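Local coordinates for protein alpha-fucosidase (Bifidobacterium bifidum, PDB 2EAB) that probably hydrolyses alpha-1,2-fucosidic linkages, releasing L-fucose, this chain being the glycoside hydrolase family 95 catalytic region of a longer, calcium-binding membrane protein, at residues Arg69-Asn75 with Asn138-Leu144; Asn206-Pro210 with Ser244-Val248; Ala867-Lys871 with Leu881-Asp885; Thr799-Leu805 with Phe823-Trp829; Gln100-Leu105 with Lys460-Gly464. Residues are numbered along the deposited sequence.

Contact 1 (Arg69-Asn75 with Asn138-Leu144)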
# COMPACT_ATOMS: atom_id res chain seq x y z
N ARG A 69 1.89 -33.30 8.36
CA ARG A 69 2.65 -32.72 7.26
C ARG A 69 2.51 -31.20 7.31
O ARG A 69 1.68 -30.60 6.63
CB ARG A 69 2.24 -33.30 5.90
CG ARG A 69 3.16 -32.86 4.76
CD ARG A 69 3.05 -33.79 3.57
NE ARG A 69 3.60 -33.20 2.35
CZ ARG A 69 4.88 -33.25 1.98
NH1 ARG A 69 5.79 -33.87 2.73
NH2 ARG A 69 5.26 -32.68 0.84
N GLU A 70 3.32 -30.60 8.17
CA GLU A 70 3.33 -29.16 8.34
C GLU A 70 3.83 -28.48 7.07
O GLU A 70 4.68 -29.01 6.35
CB GLU A 70 4.18 -28.78 9.56
CG GLU A 70 4.44 -27.29 9.74
CD GLU A 70 3.20 -26.46 10.10
OE1 GLU A 70 2.21 -26.49 9.34
OE2 GLU A 70 3.24 -25.76 11.13
N ARG A 71 3.28 -27.30 6.81
CA ARG A 71 3.55 -26.55 5.60
C ARG A 71 3.69 -25.07 5.92
O ARG A 71 2.85 -24.50 6.63
CB ARG A 71 2.41 -26.77 4.60
CG ARG A 71 2.61 -26.11 3.25
CD ARG A 71 1.42 -26.39 2.35
NE ARG A 71 1.53 -25.66 1.09
CZ ARG A 71 0.64 -25.71 0.10
NH1 ARG A 71 -0.46 -26.45 0.20
NH2 ARG A 71 0.86 -25.01 -1.01
N VAL A 72 4.76 -24.48 5.41
CA VAL A 72 4.92 -23.03 5.40
C VAL A 72 5.14 -22.60 3.96
O VAL A 72 6.18 -22.88 3.37
CB VAL A 72 6.11 -22.57 6.28
CG1 VAL A 72 6.24 -21.05 6.26
CG2 VAL A 72 5.96 -23.08 7.71
N THR A 73 4.14 -21.95 3.38
CA THR A 73 4.25 -21.46 2.02
C THR A 73 5.28 -20.33 2.00
O THR A 73 5.28 -19.47 2.89
CB THR A 73 2.86 -21.04 1.50
OG1 THR A 73 2.01 -22.20 1.48
CG2 THR A 73 2.94 -20.44 0.10
N PHE A 74 6.16 -20.34 1.01
CA PHE A 74 7.37 -19.52 1.03
C PHE A 74 7.45 -18.55 -0.13
O PHE A 74 7.13 -18.90 -1.27
CB PHE A 74 8.61 -20.43 1.05
CG PHE A 74 9.90 -19.68 1.27
CD1 PHE A 74 10.32 -19.37 2.56
CD2 PHE A 74 10.68 -19.28 0.20
CE1 PHE A 74 11.51 -18.67 2.77
CE2 PHE A 74 11.86 -18.58 0.40
CZ PHE A 74 12.28 -18.28 1.69
N ASN A 75 7.91 -17.33 0.18
CA ASN A 75 8.08 -16.26 -0.80
C ASN A 75 9.40 -15.53 -0.61
O ASN A 75 9.89 -15.38 0.52
CB ASN A 75 6.98 -15.21 -0.66
CG ASN A 75 5.67 -15.65 -1.27
OD1 ASN A 75 5.49 -15.60 -2.50
ND2 ASN A 75 4.73 -16.04 -0.44
N ASN A 138 4.92 -17.25 -6.44
CA ASN A 138 5.15 -18.04 -5.24
C ASN A 138 6.47 -18.79 -5.44
O ASN A 138 6.67 -19.42 -6.49
CB ASN A 138 4.02 -19.04 -5.00
CG ASN A 138 4.41 -20.11 -3.99
OD1 ASN A 138 4.58 -19.83 -2.80
ND2 ASN A 138 4.57 -21.33 -4.47
N TRP A 139 7.36 -18.73 -4.46
CA TRP A 139 8.64 -19.42 -4.55
C TRP A 139 8.41 -20.93 -4.45
O TRP A 139 8.82 -21.70 -5.33
CB TRP A 139 9.59 -18.93 -3.46
CG TRP A 139 10.97 -19.52 -3.49
CD1 TRP A 139 11.32 -20.82 -3.30
CD2 TRP A 139 12.19 -18.80 -3.69
NE1 TRP A 139 12.68 -20.97 -3.38
CE2 TRP A 139 13.24 -19.74 -3.62
CE3 TRP A 139 12.50 -17.46 -3.93
CZ2 TRP A 139 14.58 -19.38 -3.77
CZ3 TRP A 139 13.83 -17.10 -4.08
CH2 TRP A 139 14.86 -18.06 -4.00
N GLY A 140 7.73 -21.34 -3.38
CA GLY A 140 7.41 -22.74 -3.15
C GLY A 140 6.88 -22.91 -1.74
O GLY A 140 6.12 -22.07 -1.25
N ASP A 141 7.28 -24.01 -1.11
CA ASP A 141 6.85 -24.32 0.25
C ASP A 141 7.98 -24.98 1.04
O ASP A 141 8.86 -25.61 0.46
CB ASP A 141 5.66 -25.29 0.25
CG ASP A 141 4.47 -24.76 -0.52
OD1 ASP A 141 3.59 -24.13 0.11
OD2 ASP A 141 4.42 -24.97 -1.75
N ILE A 142 7.94 -24.80 2.35
CA ILE A 142 8.71 -25.61 3.29
C ILE A 142 7.76 -26.64 3.88
O ILE A 142 6.71 -26.28 4.42
CB ILE A 142 9.31 -24.75 4.43
CG1 ILE A 142 10.18 -23.62 3.86
CG2 ILE A 142 10.10 -25.62 5.42
CD1 ILE A 142 10.51 -22.52 4.85
N TYR A 143 8.10 -27.92 3.74
CA TYR A 143 7.34 -29.00 4.36
C TYR A 143 8.11 -29.63 5.51
O TYR A 143 9.29 -29.95 5.37
CB TYR A 143 6.95 -30.07 3.35
CG TYR A 143 5.78 -29.70 2.46
CD1 TYR A 143 4.47 -29.78 2.93
CD2 TYR A 143 5.99 -29.27 1.15
CE1 TYR A 143 3.40 -29.45 2.11
CE2 TYR A 143 4.92 -28.93 0.33
CZ TYR A 143 3.63 -29.02 0.81
OH TYR A 143 2.56 -28.69 0.01
N LEU A 144 7.43 -29.79 6.64
CA LEU A 144 7.99 -30.46 7.81
C LEU A 144 7.09 -31.65 8.12
O LEU A 144 6.03 -31.50 8.73
CB LEU A 144 8.07 -29.50 9.00
CG LEU A 144 8.81 -28.17 8.80
CD1 LEU A 144 8.59 -27.22 9.97
CD2 LEU A 144 10.29 -28.39 8.57
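Strands 69-75 and 140-144 are antiparallel neighbours in a seven-stranded sheet of the N-terminal beta-sandwich. Their axes come within 4.3 Å at 149°. E70 and L144, V72 and I142, and F74 and G140 are hydrogen-bonded pairs. V72 N to I142 O and I142 N to V72 O are both 2.8 Å. The ladder ends in a classic beta bulge, where W139 and G140 both face F74. On the sandwich-core face, F74, I142 and L144 pack against strands 190-197 and 273-282. V72 CB lies 4.3 Å from I142 CB. The F74 ring points its edge at the face of W139, with planes at 87°. The other face is polar. R71 forms a salt bridge with D141 and a second one with D43. T73 OG1 donates to D141 OD1 at 2.8 Å, so one carboxylate oxygen serves both residues. Nearby, the R69 guanidinium lies flat on Y143 in a cation-pi stack, with R69 CZ 3.9 Å from the centroid of the Y143 ring.

Contact 2 (Asn206-Pro210 with Ser244-Val248)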
# COMPACT_ATOMS: atom_id res chain seq x y z
N ASN A 206 10.90 -34.92 8.48
CA ASN A 206 11.61 -34.71 7.23
C ASN A 206 11.37 -33.27 6.78
O ASN A 206 10.22 -32.81 6.76
CB ASN A 206 11.09 -35.70 6.19
CG ASN A 206 11.71 -35.50 4.82
OD1 ASN A 206 11.34 -34.57 4.09
ND2 ASN A 206 12.63 -36.37 4.46
N VAL A 207 12.44 -32.56 6.45
CA VAL A 207 12.31 -31.20 5.93
C VAL A 207 12.67 -31.14 4.45
O VAL A 207 13.72 -31.64 4.03
CB VAL A 207 13.10 -30.15 6.77
CG1 VAL A 207 14.56 -30.53 6.93
CG2 VAL A 207 12.99 -28.76 6.16
N SER A 208 11.77 -30.55 3.68
CA SER A 208 11.99 -30.33 2.26
C SER A 208 11.57 -28.91 1.89
O SER A 208 10.85 -28.25 2.64
CB SER A 208 11.22 -31.36 1.42
OG SER A 208 9.83 -31.30 1.68
N MET A 209 12.03 -28.43 0.74
CA MET A 209 11.67 -27.09 0.29
C MET A 209 11.44 -27.06 -1.23
O MET A 209 12.19 -26.42 -1.97
CB MET A 209 12.74 -26.07 0.72
CG MET A 209 12.27 -24.62 0.66
SD MET A 209 13.51 -23.52 1.35
CE MET A 209 12.76 -21.93 1.06
N PRO A 210 10.38 -27.75 -1.69
CA PRO A 210 10.09 -27.79 -3.12
C PRO A 210 9.68 -26.43 -3.66
O PRO A 210 8.88 -25.71 -3.03
CB PRO A 210 8.93 -28.77 -3.22
CG PRO A 210 8.26 -28.70 -1.88
CD PRO A 210 9.39 -28.53 -0.92
N SER A 244 17.77 -21.11 -2.36
CA SER A 244 17.29 -21.16 -0.99
C SER A 244 18.01 -22.27 -0.23
O SER A 244 18.38 -23.30 -0.81
CB SER A 244 15.78 -21.37 -0.94
OG SER A 244 15.41 -22.67 -1.36
N GLN A 245 18.21 -22.03 1.06
CA GLN A 245 18.92 -22.98 1.92
C GLN A 245 18.26 -23.10 3.28
O GLN A 245 17.80 -22.10 3.84
CB GLN A 245 20.39 -22.57 2.08
CG GLN A 245 21.18 -22.68 0.78
CD GLN A 245 22.60 -22.20 0.89
OE1 GLN A 245 23.29 -22.45 1.89
NE2 GLN A 245 23.06 -21.53 -0.15
N ILE A 246 18.22 -24.33 3.78
CA ILE A 246 17.74 -24.62 5.13
C ILE A 246 18.87 -25.31 5.88
O ILE A 246 19.32 -26.40 5.50
CB ILE A 246 16.48 -25.53 5.14
CG1 ILE A 246 15.35 -24.91 4.30
CG2 ILE A 246 16.05 -25.81 6.59
CD1 ILE A 246 14.03 -25.67 4.34
N LYS A 247 19.33 -24.65 6.94
CA LYS A 247 20.36 -25.19 7.82
C LYS A 247 19.68 -25.71 9.09
O LYS A 247 18.99 -24.96 9.78
CB LYS A 247 21.38 -24.10 8.15
CG LYS A 247 22.56 -24.56 9.01
CD LYS A 247 23.46 -23.39 9.33
CE LYS A 247 24.70 -23.83 10.11
NZ LYS A 247 25.61 -24.68 9.31
N VAL A 248 19.87 -27.00 9.37
CA VAL A 248 19.22 -27.66 10.50
C VAL A 248 20.20 -27.81 11.66
O VAL A 248 21.23 -28.48 11.53
CB VAL A 248 18.65 -29.04 10.09
CG1 VAL A 248 17.92 -29.70 11.24
CG2 VAL A 248 17.72 -28.91 8.88
O HOH W 1 13.22 -23.71 -2.63
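This contact is face-to-face packing between the two sheets of the N-terminal beta-sandwich. Strand 206-208 belongs to the seven-stranded sheet and strand 244-248 to the nine-stranded one. Their axes come within 9.2 Å and run at 159°. No hydrogen bond joins them directly, so shape does the work. V207 and M209 point toward the other sheet, and S244, I246 and V248 point back. I246 is the central bump. Its CD1 enters the hollow between V207 and M209, 3.7 Å from V207 CG2 and 3.7 Å from M209 SD. V207 in turn sits between I246 and V248, with V207 CG1 4.1 Å from V248 CG2. The M209 side chain is fully extended, with all three chi angles t. It therefore spans the gap and brings its sulfur to the small S244, beside I246. L276 and I278 of strand 273-282 also pack on I246, while L144 and I142 of strand 140-145 touch V207 and M209 respectively. At the M209 end the gap is wide enough for a water. It donates to M209 O at 3.0 Å and is hydrogen-bonded to S244 OG at 2.7 Å.

Contact 3 (Ala867-Lys871 with Leu881-Asp885)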
# COMPACT_ATOMS: atom_id res chain seq x y z
N ALA A 867 2.07 26.66 31.72
CA ALA A 867 1.10 27.15 30.75
C ALA A 867 1.81 27.59 29.47
O ALA A 867 2.87 28.22 29.52
CB ALA A 867 0.29 28.30 31.33
N VAL A 868 1.22 27.23 28.33
CA VAL A 868 1.77 27.58 27.03
C VAL A 868 0.88 28.65 26.42
O VAL A 868 -0.34 28.52 26.40
CB VAL A 868 1.83 26.33 26.11
CG1 VAL A 868 2.13 26.72 24.66
CG2 VAL A 868 2.86 25.34 26.62
N ASN A 869 1.50 29.73 25.93
CA ASN A 869 0.78 30.75 25.20
C ASN A 869 0.18 30.12 23.95
O ASN A 869 0.91 29.59 23.10
CB ASN A 869 1.69 31.92 24.84
CG ASN A 869 0.93 33.08 24.20
OD1 ASN A 869 0.94 33.25 22.98
ND2 ASN A 869 0.26 33.86 25.03
N ALA A 870 -1.15 30.15 23.86
CA ALA A 870 -1.86 29.61 22.70
C ALA A 870 -2.98 30.55 22.29
O ALA A 870 -3.88 30.85 23.08
CB ALA A 870 -2.39 28.22 22.98
N LYS A 871 -2.90 31.01 21.05
CA LYS A 871 -3.92 31.88 20.47
C LYS A 871 -5.07 31.03 19.94
O LYS A 871 -4.85 29.92 19.43
CB LYS A 871 -3.32 32.72 19.34
CG LYS A 871 -2.14 33.61 19.75
CD LYS A 871 -2.57 34.76 20.65
CE LYS A 871 -1.35 35.46 21.23
NZ LYS A 871 -1.74 36.47 22.25
N LEU A 881 -9.09 26.97 15.99
CA LEU A 881 -7.82 26.31 16.25
C LEU A 881 -7.12 26.94 17.44
O LEU A 881 -7.26 28.14 17.70
CB LEU A 881 -6.87 26.43 15.06
CG LEU A 881 -7.31 26.09 13.64
CD1 LEU A 881 -6.13 26.28 12.72
CD2 LEU A 881 -7.85 24.68 13.53
N LEU A 882 -6.36 26.11 18.16
CA LEU A 882 -5.35 26.57 19.09
C LEU A 882 -4.03 26.65 18.34
O LEU A 882 -3.60 25.67 17.73
CB LEU A 882 -5.21 25.60 20.26
CG LEU A 882 -6.33 25.62 21.29
CD1 LEU A 882 -6.37 24.32 22.07
CD2 LEU A 882 -6.17 26.81 22.24
N VAL A 883 -3.39 27.81 18.38
CA VAL A 883 -2.15 28.04 17.65
C VAL A 883 -1.05 28.40 18.64
O VAL A 883 -1.18 29.35 19.41
CB VAL A 883 -2.31 29.17 16.60
CG1 VAL A 883 -1.00 29.42 15.87
CG2 VAL A 883 -3.41 28.83 15.61
N PHE A 884 0.05 27.65 18.61
CA PHE A 884 1.15 27.87 19.54
C PHE A 884 2.48 27.44 18.97
O PHE A 884 2.55 26.55 18.11
CB PHE A 884 0.88 27.22 20.91
CG PHE A 884 0.53 25.75 20.86
CD1 PHE A 884 1.49 24.78 21.16
CD2 PHE A 884 -0.76 25.33 20.56
CE1 PHE A 884 1.17 23.42 21.14
CE2 PHE A 884 -1.09 23.97 20.53
CZ PHE A 884 -0.13 23.02 20.82
N ASP A 885 3.54 28.09 19.44
CA ASP A 885 4.90 27.69 19.11
C ASP A 885 5.21 26.36 19.77
O ASP A 885 4.70 26.04 20.83
CB ASP A 885 5.91 28.72 19.63
CG ASP A 885 5.81 30.05 18.92
OD1 ASP A 885 5.26 30.13 17.80
OD2 ASP A 885 6.29 31.05 19.51
O HOH W 2 3.18 29.95 21.68
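A867 lies beyond reach of segment 881-885, and the contact begins at V868. The V868 side chain points toward the other segment, and its CG1 rests 4.0 Å from F884 CB. V861 of strand 859-863 packs on V868, A870 and F884 alike. At N869 the backbone does the work. N869 O lies 3.2 Å from F884 CB and accepts a hydrogen bond from a water at 2.7 Å. The same water accepts one from D885 N at 2.9 Å, so it bridges the two segments just past the end of the strand pairing. A870 comes next. Its methyl CB touches L882 CD2 at 4.1 Å and F884 CB at 4.0 Å, which places it between two larger side chains. These residues connect two sheets of the C-terminal beta domain: strand 866-867 is at the edge of one, and strand 871-874 is at the edge of the other, beside strand 880-884. The crossing ends at K871, where regular antiparallel pairing starts. K871 and V883 form a hydrogen-bonded pair, with K871 N to V883 O at 2.9 Å and V883 N to K871 O at 2.8 Å. CA-H...O contacts flank it, from A870 CA to V883 O and from L882 CA to K871 O, both at 3.4 Å. The K871 side chain lies on the same face as V883, but its amine end leads away from segment 881-885.

Contact 4 (Thr799-Leu805 with Phe823-Trp829)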
# COMPACT_ATOMS: atom_id res chain seq x y z
N THR A 799 -3.42 20.22 12.54
CA THR A 799 -3.69 18.96 13.22
C THR A 799 -5.15 18.93 13.64
O THR A 799 -5.58 19.78 14.43
CB THR A 799 -2.79 18.83 14.46
OG1 THR A 799 -1.42 19.02 14.08
CG2 THR A 799 -2.95 17.48 15.13
N ASN A 800 -5.90 17.97 13.13
CA ASN A 800 -7.34 17.87 13.38
C ASN A 800 -7.65 16.63 14.20
O ASN A 800 -7.59 15.50 13.69
CB ASN A 800 -8.11 17.89 12.06
CG ASN A 800 -9.61 18.00 12.25
OD1 ASN A 800 -10.11 17.91 13.37
ND2 ASN A 800 -10.33 18.18 11.15
N ILE A 801 -7.96 16.85 15.47
CA ILE A 801 -8.22 15.80 16.44
C ILE A 801 -9.66 15.31 16.36
O ILE A 801 -10.61 16.10 16.45
CB ILE A 801 -7.92 16.31 17.88
CG1 ILE A 801 -6.48 16.83 18.01
CG2 ILE A 801 -8.25 15.25 18.93
CD1 ILE A 801 -5.39 15.80 17.74
N LEU A 802 -9.81 14.00 16.19
CA LEU A 802 -11.12 13.32 16.16
C LEU A 802 -12.09 13.94 15.14
O LEU A 802 -13.20 14.34 15.49
CB LEU A 802 -11.74 13.26 17.56
CG LEU A 802 -10.91 12.49 18.60
CD1 LEU A 802 -11.51 12.64 19.98
CD2 LEU A 802 -10.76 11.01 18.23
N PRO A 803 -11.66 14.02 13.86
CA PRO A 803 -12.47 14.66 12.82
C PRO A 803 -13.69 13.85 12.36
O PRO A 803 -14.61 14.43 11.80
CB PRO A 803 -11.48 14.80 11.66
CG PRO A 803 -10.54 13.66 11.86
CD PRO A 803 -10.36 13.56 13.34
N ALA A 804 -13.69 12.54 12.58
CA ALA A 804 -14.79 11.69 12.14
C ALA A 804 -14.95 10.52 13.10
O ALA A 804 -14.86 9.35 12.73
CB ALA A 804 -14.59 11.22 10.70
N LEU A 805 -15.20 10.88 14.36
CA LEU A 805 -15.34 9.90 15.43
C LEU A 805 -16.73 9.28 15.39
O LEU A 805 -17.73 9.99 15.47
CB LEU A 805 -15.09 10.56 16.78
CG LEU A 805 -15.26 9.68 18.02
CD1 LEU A 805 -14.15 8.66 18.12
CD2 LEU A 805 -15.31 10.55 19.26
N PHE A 823 4.31 15.68 13.99
CA PHE A 823 3.84 15.68 15.37
C PHE A 823 3.32 14.29 15.69
O PHE A 823 2.56 13.71 14.90
CB PHE A 823 2.68 16.66 15.56
CG PHE A 823 3.02 18.09 15.25
CD1 PHE A 823 3.42 18.95 16.26
CD2 PHE A 823 2.90 18.58 13.96
CE1 PHE A 823 3.72 20.29 15.98
CE2 PHE A 823 3.20 19.91 13.67
CZ PHE A 823 3.61 20.76 14.69
N THR A 824 3.70 13.75 16.84
CA THR A 824 3.10 12.50 17.30
C THR A 824 1.89 12.85 18.15
O THR A 824 1.94 13.77 18.98
CB THR A 824 4.12 11.65 18.08
OG1 THR A 824 5.29 11.50 17.28
CG2 THR A 824 3.55 10.26 18.40
N VAL A 825 0.79 12.13 17.93
CA VAL A 825 -0.50 12.49 18.48
C VAL A 825 -1.10 11.34 19.29
O VAL A 825 -1.21 10.21 18.80
CB VAL A 825 -1.50 12.88 17.37
CG1 VAL A 825 -2.86 13.23 17.96
CG2 VAL A 825 -0.97 14.03 16.52
N GLY A 826 -1.48 11.65 20.52
CA GLY A 826 -2.31 10.77 21.33
C GLY A 826 -3.55 11.53 21.73
O GLY A 826 -3.49 12.75 21.94
N THR A 827 -4.68 10.84 21.81
CA THR A 827 -5.91 11.47 22.27
C THR A 827 -6.75 10.48 23.06
O THR A 827 -6.80 9.28 22.74
CB THR A 827 -6.74 12.12 21.12
OG1 THR A 827 -7.82 12.90 21.66
CG2 THR A 827 -7.30 11.10 20.16
N THR A 828 -7.39 10.99 24.10
CA THR A 828 -8.33 10.23 24.91
C THR A 828 -9.66 10.95 24.83
O THR A 828 -9.71 12.19 24.83
CB THR A 828 -7.86 10.15 26.37
OG1 THR A 828 -6.56 9.54 26.41
CG2 THR A 828 -8.83 9.34 27.23
N TRP A 829 -10.74 10.19 24.72
CA TRP A 829 -12.07 10.77 24.65
C TRP A 829 -13.06 9.99 25.50
O TRP A 829 -12.86 8.81 25.79
CB TRP A 829 -12.55 10.91 23.20
CG TRP A 829 -12.78 9.61 22.47
CD1 TRP A 829 -13.97 8.97 22.32
CD2 TRP A 829 -11.81 8.82 21.78
NE1 TRP A 829 -13.81 7.82 21.58
CE2 TRP A 829 -12.48 7.70 21.23
CE3 TRP A 829 -10.42 8.94 21.57
CZ2 TRP A 829 -11.83 6.72 20.49
CZ3 TRP A 829 -9.77 7.96 20.82
CH2 TRP A 829 -10.48 6.86 20.30
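F823 opens the strand and marks one end of the contact. Its ring reaches T799, with F823 CD2 4.3 Å from T799 OG1, and it also packs on L839 and S841 of strand 833-841. V825 is the next residue to point toward segment 799-805. Its CG1 lies 3.6 Å from I801 CD1, and its CG2 is 4.2 Å from T799 CG2, so the valine is shared by two residues of the facing strand. T827 follows. Its CG2 is 4.0 Å from L802 CD2, while its OG1 lies 3.6 Å from I801 CG2. That hydroxyl finds its polar partner in E836 O, within its own sheet. W829 closes the row and is covered by two leucines. L802 CD2 lies 4.2 Å from the centroid of the W829 six-membered ring, and L805 CD2 is 4.0 Å from the centroid of the W829 five-membered ring. Both are CH-pi contacts over the ring face. W829 NE1 is hydrogen-bonded to W809 O. L805 can reach the indole because the chain turns after strand 799-801, with L802 at positive phi. No hydrogen bond crosses between the segments. The axes of strands 799-801 and 823-829 come within 9.5 Å, and their directions differ by 19°. This is the aligned, face-to-face packing of two sheets in a beta-sandwich, here in the C-terminal domain of the family 95 enzyme.

Contact 5 (Gln100-Leu105 with Lys460-Gly464)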
# COMPACT_ATOMS: atom_id res chain seq x y z
N GLN A 100 4.34 6.58 -31.82
CA GLN A 100 4.80 7.48 -32.89
C GLN A 100 5.47 8.75 -32.34
O GLN A 100 5.22 9.86 -32.82
CB GLN A 100 3.64 7.84 -33.82
CG GLN A 100 3.03 6.67 -34.58
CD GLN A 100 3.90 6.18 -35.71
OE1 GLN A 100 4.67 6.95 -36.30
NE2 GLN A 100 3.79 4.90 -36.04
N ASN A 101 6.31 8.56 -31.32
CA ASN A 101 7.02 9.66 -30.67
C ASN A 101 6.11 10.83 -30.28
O ASN A 101 6.45 12.00 -30.47
CB ASN A 101 8.21 10.12 -31.53
CG ASN A 101 9.30 9.07 -31.63
OD1 ASN A 101 9.91 8.89 -32.69
ND2 ASN A 101 9.55 8.36 -30.53
N GLY A 102 4.94 10.48 -29.75
CA GLY A 102 3.98 11.47 -29.28
C GLY A 102 2.93 11.91 -30.28
O GLY A 102 1.98 12.59 -29.91
N ALA A 103 3.08 11.52 -31.55
CA ALA A 103 2.19 12.00 -32.61
C ALA A 103 0.75 11.50 -32.46
O ALA A 103 -0.20 12.21 -32.78
CB ALA A 103 2.73 11.67 -33.99
N THR A 104 0.60 10.27 -31.96
CA THR A 104 -0.73 9.69 -31.79
C THR A 104 -1.53 10.48 -30.75
O THR A 104 -2.66 10.90 -31.01
CB THR A 104 -0.63 8.20 -31.41
OG1 THR A 104 0.12 7.53 -32.43
CG2 THR A 104 -2.01 7.56 -31.29
N LEU A 105 -0.90 10.69 -29.59
CA LEU A 105 -1.48 11.48 -28.52
C LEU A 105 -1.77 12.91 -28.97
O LEU A 105 -2.84 13.45 -28.71
CB LEU A 105 -0.54 11.46 -27.31
CG LEU A 105 -0.94 12.27 -26.08
CD1 LEU A 105 -2.30 11.83 -25.54
CD2 LEU A 105 0.13 12.13 -25.01
N LYS A 460 9.15 9.31 -24.17
CA LYS A 460 9.58 9.60 -25.53
C LYS A 460 8.62 8.99 -26.57
O LYS A 460 8.16 9.67 -27.48
CB LYS A 460 11.01 9.11 -25.76
CG LYS A 460 11.49 9.34 -27.19
CD LYS A 460 12.93 8.92 -27.40
CE LYS A 460 13.07 7.43 -27.61
NZ LYS A 460 12.33 6.93 -28.81
N VAL A 461 8.31 7.71 -26.39
CA VAL A 461 7.49 6.98 -27.36
C VAL A 461 6.06 7.51 -27.45
O VAL A 461 5.54 7.72 -28.55
CB VAL A 461 7.49 5.47 -27.06
CG1 VAL A 461 6.45 4.72 -27.90
CG2 VAL A 461 8.88 4.90 -27.27
N TYR A 462 5.44 7.76 -26.29
CA TYR A 462 4.03 8.10 -26.27
C TYR A 462 3.73 9.59 -26.17
O TYR A 462 2.63 10.01 -26.52
CB TYR A 462 3.30 7.32 -25.16
CG TYR A 462 3.28 5.83 -25.43
CD1 TYR A 462 2.28 5.26 -26.23
CD2 TYR A 462 4.27 5.00 -24.90
CE1 TYR A 462 2.27 3.89 -26.48
CE2 TYR A 462 4.26 3.64 -25.14
CZ TYR A 462 3.26 3.09 -25.93
OH TYR A 462 3.28 1.73 -26.16
N ALA A 463 4.69 10.38 -25.68
CA ALA A 463 4.46 11.81 -25.51
C ALA A 463 5.49 12.71 -26.20
O ALA A 463 5.37 13.94 -26.15
CB ALA A 463 4.34 12.17 -24.03
N GLY A 464 6.50 12.12 -26.83
CA GLY A 464 7.51 12.89 -27.55
C GLY A 464 8.47 13.64 -26.65
O GLY A 464 9.10 14.61 -27.08
O HOH W 3 2.19 13.82 -27.45
O HOH W 4 1.42 9.16 -28.86
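This contact joins the N-terminal region to the helical family 95 catalytic domain. The turn into helix 103-113 meets the C-terminal end of helix 452-463. G102 is the N-cap residue, and G464 is the first residue past the other helix. Both have positive phi and lack side chains. A CB on G102 would clash with G464 N, and one on G464 would clash with N101 O, so the backbones can close to 3.8 Å between G102 CA and A463 CA. G102 N donates to V461 O at 3.1 Å. Q100 and N101 have positive phi too. Q100 points its CA-to-CB bond away, and its NE2 bonds to T97 O. N101 is m at chi1. K460 is t, t, then p, p, so its chain runs out and bends back toward N101. These two side chains merely touch: N101 ND2 and K460 NZ, both donors, are 3.6 Å apart without a hydrogen bond. The CA-to-CB bond of Y462 points away from segment 100-105, and the hydroxyl bonds to T125 O and N95 N. L105, chi1 t and chi2 p, sets CD2 4.3 Å from A463 CB. A water accepts from L105 N at 2.9 Å and donates to Y462 O at 2.8 Å.

From the N terminus, contact 1 opens first, and contact 5 opens at 100-105, before contact 1 closes at 138-144. The two therefore cross. Contact 2 (206-210 with 244-248) falls entirely within the long loop that contact 5 completes at 460-464. In the C-terminal beta domain, contact 4 closes at 823-829, before contact 3 opens at 867-871 and closes at 881-885. Contacts 1 and 2 touch: strands 140-145 and 203-208 are sheet neighbours, and contact 2 ties their sheet to the opposite one. Contact 5 joins the N-terminal region to the catalytic domain. Contacts 3 and 4 share a sheet, with centres about 17 Å apart. Contacts 1 and 3 lie on opposite sides of the chain's centre.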